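Local coordinates for Es1 family protein (Ehrlichia chaffeensis, PDB 3L3B) that is of unproven function but belongs to the DJ-1/PfpI family, with an amidotransferase-like fold, and is probably linked to isoprenoid biosynthesis, at residues N25-S39 against D109-F123. Numbering follows the deposited sequence.
Sequences NSAVILAGCGHMDGS and DMLVIPGGYGVAKNF
A27 pairs with L111 and V28 with V112 where strands 25-29 and 110-113 run parallel, their axes 29° apart. The A27 N–M110 O, V112 N–A27 O (2.9 Å) and I29 N–V112 O hydrogen bonds join them; S26 OG also donates to A27 O, from the opposite face of that carbonyl's plane to V112 N. At the start of the pair D109 grips N25 twice: its OD2 accepts from N25 N (2.8 Å), nearly end-on to the carboxylate oxygen, while its own backbone N donates to N25 O.

Beyond the strands, polar contacts hold the loop 30-39 to helix 117-123, from Y117 and G118 at its start to N122 further along. H35 O takes the amide of Y117, and G38 O receives a weak bond from G118 N. The bare backbone of G118 allows G38 CA to within 3.7 Å of its own CA. N122 ND2 bridges A31 O (2.9 Å), which lies in the amide plane, and D37 O (3.1 Å), which meets it somewhat out of that plane. A water links I29 O and P114 O, and S39 OG accepts from A31 N.

Apolar contacts lie on both faces of the sheet and continue past the strand ends. I29 CD1 meets L111 CD1 at 3.6 Å, on the side where I29 CG2 touches F123 CE2. A31 CB lies 3.5 Å from F123 CZ; L30 O, a buried carbonyl without a hydrogen-bonding partner, sits in the plane of that ring at its edge. On the other face V28 and P114 cross at about a right angle, CG1 against CD, and M110 CG makes a mixed contact with S26 CB and OG, beneath helices 41-53 and 221-238.

Two neighbouring central parallel strands, each running into a loop at its C-terminal end, with helix 117-123 following the second, are characteristic of the α/β sandwich of the DJ-1/PfpI, or class I glutamine amidotransferase-like, fold.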
loop_
_atom_site.group_PDB
_atom_site.type_symbol
_atom_site.label_atom_id
_atom_site.label_comp_id
_atom_site.label_asym_id
_atom_site.label_seq_id
_atom_site.Cartn_x
_atom_site.Cartn_y
_atom_site.Cartn_z
ATOM N N ASN B 25 -15.723 9.457 -11.337
ATOM C CA ASN B 25 -15.549 9.033 -9.953
ATOM C C ASN B 25 -15.678 7.527 -9.807
ATOM O O ASN B 25 -16.556 6.916 -10.450
ATOM C CB ASN B 25 -16.650 9.621 -9.093
ATOM C CG ASN B 25 -16.514 11.075 -8.904
ATOM O OD1 ASN B 25 -15.725 11.509 -8.068
ATOM N ND2 ASN B 25 -17.285 11.858 -9.661
ATOM N N SER B 26 -14.864 6.954 -8.922
ATOM C CA SER B 26 -14.906 5.510 -8.628
ATOM C C SER B 26 -15.051 5.239 -7.157
ATOM O O SER B 26 -14.386 5.890 -6.348
ATOM C CB SER B 26 -13.635 4.841 -9.099
ATOM O OG SER B 26 -13.750 3.454 -8.905
ATOM N N ALA B 27 -15.895 4.286 -6.793
ATOM C CA ALA B 27 -15.910 3.756 -5.438
ATOM C C ALA B 27 -14.855 2.643 -5.351
ATOM O O ALA B 27 -14.564 1.980 -6.360
ATOM C CB ALA B 27 -17.292 3.207 -5.076
ATOM N N VAL B 28 -14.240 2.477 -4.180
ATOM C CA VAL B 28 -13.282 1.391 -3.932
ATOM C C VAL B 28 -13.713 0.750 -2.646
ATOM O O VAL B 28 -13.863 1.461 -1.641
ATOM C CB VAL B 28 -11.821 1.904 -3.816
ATOM C CG1 VAL B 28 -10.817 0.739 -3.455
ATOM C CG2 VAL B 28 -11.422 2.640 -5.108
ATOM N N ILE B 29 -13.925 -0.571 -2.654
ATOM C CA ILE B 29 -14.362 -1.268 -1.472
ATOM C C ILE B 29 -13.177 -2.028 -0.882
ATOM O O ILE B 29 -12.503 -2.797 -1.555
ATOM C CB ILE B 29 -15.542 -2.213 -1.733
ATOM C CG1 ILE B 29 -16.777 -1.388 -2.117
ATOM C CG2 ILE B 29 -15.815 -3.029 -0.488
ATOM C CD1 ILE B 29 -17.988 -2.174 -2.664
ATOM N N LEU B 30 -12.981 -1.820 0.408
ATOM C CA LEU B 30 -11.904 -2.408 1.141
ATOM C C LEU B 30 -12.412 -3.319 2.265
ATOM O O LEU B 30 -13.557 -3.185 2.777
ATOM C CB LEU B 30 -11.081 -1.258 1.733
ATOM C CG LEU B 30 -10.442 -0.245 0.786
ATOM C CD1 LEU B 30 -9.682 0.815 1.583
ATOM C CD2 LEU B 30 -9.462 -0.983 -0.140
ATOM N N ALA B 31 -11.557 -4.273 2.631
ATOM C CA ALA B 31 -11.930 -5.295 3.586
ATOM C C ALA B 31 -10.998 -5.360 4.782
ATOM O O ALA B 31 -11.080 -6.329 5.502
ATOM C CB ALA B 31 -11.974 -6.684 2.913
ATOM N N GLY B 32 -10.121 -4.358 4.973
ATOM C CA GLY B 32 -9.161 -4.354 6.054
ATOM C C GLY B 32 -7.821 -3.911 5.458
ATOM O O GLY B 32 -7.764 -3.336 4.392
ATOM N N CYS B 33 -6.736 -4.139 6.159
ATOM C CA CYS B 33 -5.437 -3.657 5.671
ATOM C C CYS B 33 -4.393 -4.742 5.807
ATOM O O CYS B 33 -3.626 -4.776 6.777
ATOM C CB CYS B 33 -5.071 -2.416 6.458
ATOM S SG CYS B 33 -3.522 -1.677 5.993
ATOM N N GLY B 34 -4.355 -5.630 4.838
ATOM C CA GLY B 34 -3.434 -6.784 4.853
ATOM C C GLY B 34 -3.929 -7.963 4.047
ATOM O O GLY B 34 -5.094 -8.328 4.138
ATOM N N HIS B 35 -3.049 -8.581 3.253
ATOM C CA HIS B 35 -3.475 -9.639 2.385
ATOM C C HIS B 35 -4.058 -10.890 3.066
ATOM O O HIS B 35 -4.897 -11.606 2.453
ATOM C CB HIS B 35 -2.368 -10.025 1.384
ATOM C CG HIS B 35 -1.331 -10.982 1.894
ATOM N ND1 HIS B 35 -0.278 -10.598 2.680
ATOM C CD2 HIS B 35 -1.129 -12.302 1.624
ATOM C CE1 HIS B 35 0.490 -11.644 2.946
ATOM N NE2 HIS B 35 0.003 -12.689 2.298
ATOM N N MET B 36 -3.661 -11.172 4.303
ATOM C CA MET B 36 -4.163 -12.366 4.995
ATOM C C MET B 36 -5.446 -12.165 5.803
ATOM O O MET B 36 -6.119 -13.143 6.135
ATOM C CB MET B 36 -3.060 -12.982 5.875
ATOM C CG MET B 36 -1.790 -13.261 5.103
ATOM S SD MET B 36 -0.541 -14.176 5.981
ATOM C CE MET B 36 -1.205 -15.803 5.737
ATOM N N ASP B 37 -5.851 -10.920 6.075
ATOM C CA ASP B 37 -7.071 -10.699 6.866
ATOM C C ASP B 37 -7.908 -9.524 6.451
ATOM O O ASP B 37 -8.912 -9.219 7.126
ATOM C CB ASP B 37 -6.755 -10.568 8.370
ATOM C CG ASP B 37 -5.865 -9.363 8.711
ATOM O OD1 ASP B 37 -5.669 -8.437 7.885
ATOM O OD2 ASP B 37 -5.339 -9.351 9.869
ATOM N N GLY B 38 -7.566 -8.957 5.290
ATOM C CA GLY B 38 -8.103 -7.693 4.844
ATOM C C GLY B 38 -7.971 -7.619 3.325
ATOM O O GLY B 38 -7.920 -8.656 2.638
ATOM N N SER B 39 -7.821 -6.391 2.844
ATOM C CA SER B 39 -7.436 -6.129 1.462
ATOM C C SER B 39 -5.951 -6.239 1.235
ATOM O O SER B 39 -5.143 -5.804 2.070
ATOM C CB SER B 39 -7.858 -4.718 1.051
ATOM O OG SER B 39 -9.249 -4.604 0.957
ATOM N N ASP B 109 -19.337 6.552 -11.194
ATOM C CA ASP B 109 -19.380 5.931 -12.514
ATOM C C ASP B 109 -18.989 4.445 -12.549
ATOM O O ASP B 109 -19.336 3.740 -13.505
ATOM C CB ASP B 109 -18.413 6.664 -13.434
ATOM C CG ASP B 109 -18.706 8.109 -13.512
ATOM O OD1 ASP B 109 -19.682 8.469 -14.163
ATOM O OD2 ASP B 109 -17.976 8.889 -12.906
ATOM N N MET B 110 -18.257 3.987 -11.527
ATOM C CA MET B 110 -17.669 2.658 -11.498
ATOM C C MET B 110 -17.300 2.272 -10.049
ATOM O O MET B 110 -17.290 3.123 -9.164
ATOM C CB MET B 110 -16.414 2.609 -12.386
ATOM C CG MET B 110 -15.256 3.618 -11.995
ATOM S SD MET B 110 -13.740 3.524 -13.047
ATOM C CE MET B 110 -12.819 2.272 -12.176
ATOM N N LEU B 111 -16.941 1.003 -9.874
ATOM C CA LEU B 111 -16.575 0.393 -8.617
ATOM C C LEU B 111 -15.364 -0.457 -8.870
ATOM O O LEU B 111 -15.308 -1.155 -9.874
ATOM C CB LEU B 111 -17.727 -0.498 -8.131
ATOM C CG LEU B 111 -17.475 -1.358 -6.903
ATOM C CD1 LEU B 111 -17.234 -0.417 -5.688
ATOM C CD2 LEU B 111 -18.573 -2.321 -6.651
ATOM N N VAL B 112 -14.357 -0.369 -7.982
ATOM C CA VAL B 112 -13.232 -1.303 -8.004
ATOM C C VAL B 112 -13.122 -1.985 -6.633
ATOM O O VAL B 112 -13.291 -1.343 -5.578
ATOM C CB VAL B 112 -11.913 -0.635 -8.443
ATOM C CG1 VAL B 112 -10.826 -1.694 -8.661
ATOM C CG2 VAL B 112 -12.137 0.152 -9.723
ATOM N N ILE B 113 -12.913 -3.302 -6.670
ATOM C CA ILE B 113 -12.721 -4.120 -5.507
ATOM C C ILE B 113 -11.336 -4.788 -5.557
ATOM O O ILE B 113 -11.161 -5.829 -6.194
ATOM C CB ILE B 113 -13.780 -5.223 -5.421
ATOM C CG1 ILE B 113 -15.171 -4.634 -5.690
ATOM C CG2 ILE B 113 -13.715 -5.852 -4.052
ATOM C CD1 ILE B 113 -16.280 -5.666 -5.969
ATOM N N PRO B 114 -10.352 -4.219 -4.845
ATOM C CA PRO B 114 -9.071 -4.927 -4.732
ATOM C C PRO B 114 -9.258 -6.306 -4.117
ATOM O O PRO B 114 -10.289 -6.588 -3.497
ATOM C CB PRO B 114 -8.272 -4.029 -3.796
ATOM C CG PRO B 114 -8.865 -2.663 -3.940
ATOM C CD PRO B 114 -10.314 -2.876 -4.254
ATOM N N GLY B 115 -8.271 -7.187 -4.232
ATOM C CA GLY B 115 -8.421 -8.496 -3.637
ATOM C C GLY B 115 -7.885 -8.507 -2.210
ATOM O O GLY B 115 -7.814 -7.462 -1.528
ATOM N N GLY B 116 -7.508 -9.705 -1.800
ATOM C CA GLY B 116 -6.985 -9.971 -0.471
ATOM C C GLY B 116 -7.910 -10.997 0.137
ATOM O O GLY B 116 -9.107 -10.990 -0.130
ATOM N N TYR B 117 -7.346 -11.825 1.016
ATOM C CA TYR B 117 -8.045 -12.929 1.633
ATOM C C TYR B 117 -9.200 -12.428 2.435
ATOM O O TYR B 117 -10.218 -13.122 2.566
ATOM C CB TYR B 117 -7.081 -13.756 2.498
ATOM C CG TYR B 117 -7.633 -15.075 2.998
ATOM C CD1 TYR B 117 -7.722 -16.184 2.149
ATOM C CD2 TYR B 117 -8.094 -15.212 4.314
ATOM C CE1 TYR B 117 -8.240 -17.404 2.605
ATOM C CE2 TYR B 117 -8.614 -16.430 4.779
ATOM C CZ TYR B 117 -8.679 -17.520 3.915
ATOM O OH TYR B 117 -9.179 -18.723 4.351
ATOM N N GLY B 118 -9.078 -11.212 2.953
ATOM C CA GLY B 118 -10.184 -10.585 3.688
ATOM C C GLY B 118 -11.454 -10.330 2.922
ATOM O O GLY B 118 -12.546 -10.353 3.488
ATOM N N VAL B 119 -11.328 -10.068 1.634
ATOM C CA VAL B 119 -12.487 -9.894 0.814
ATOM C C VAL B 119 -13.280 -11.177 0.848
ATOM O O VAL B 119 -14.469 -11.135 1.118
ATOM C CB VAL B 119 -12.129 -9.523 -0.641
ATOM C CG1 VAL B 119 -13.399 -9.409 -1.517
ATOM C CG2 VAL B 119 -11.345 -8.219 -0.650
ATOM N N ALA B 120 -12.629 -12.308 0.601
ATOM C CA ALA B 120 -13.325 -13.595 0.617
ATOM C C ALA B 120 -13.816 -13.973 2.039
ATOM O O ALA B 120 -14.956 -14.390 2.227
ATOM C CB ALA B 120 -12.426 -14.678 0.017
ATOM N N LYS B 121 -12.973 -13.767 3.042
ATOM C CA LYS B 121 -13.255 -14.199 4.408
ATOM C C LYS B 121 -14.222 -13.259 5.101
ATOM O O LYS B 121 -15.110 -13.705 5.874
ATOM C CB LYS B 121 -11.922 -14.266 5.218
ATOM N N ASN B 122 -14.064 -11.962 4.872
ATOM C CA ASN B 122 -14.904 -10.972 5.552
ATOM C C ASN B 122 -16.237 -10.670 4.889
ATOM O O ASN B 122 -17.164 -10.252 5.556
ATOM C CB ASN B 122 -14.152 -9.665 5.815
ATOM C CG ASN B 122 -12.921 -9.872 6.636
ATOM O OD1 ASN B 122 -12.785 -10.892 7.307
ATOM N ND2 ASN B 122 -11.982 -8.919 6.564
ATOM N N PHE B 123 -16.347 -10.874 3.589
ATOM C CA PHE B 123 -17.564 -10.512 2.872
ATOM C C PHE B 123 -18.363 -11.732 2.443
ATOM O O PHE B 123 -19.425 -11.573 1.802
ATOM C CB PHE B 123 -17.241 -9.731 1.596
ATOM C CG PHE B 123 -16.579 -8.389 1.809
ATOM C CD1 PHE B 123 -16.488 -7.798 3.053
ATOM C CD2 PHE B 123 -16.079 -7.711 0.736
ATOM C CE1 PHE B 123 -15.851 -6.533 3.230
ATOM C CE2 PHE B 123 -15.438 -6.439 0.920
ATOM C CZ PHE B 123 -15.331 -5.881 2.133
HETATM O O HOH W 1 -19.145 10.701 -11.830
HETATM O O HOH W 2 -10.603 -4.885 -1.172
HETATM O O HOH W 3 -10.328 -11.885 8.209
#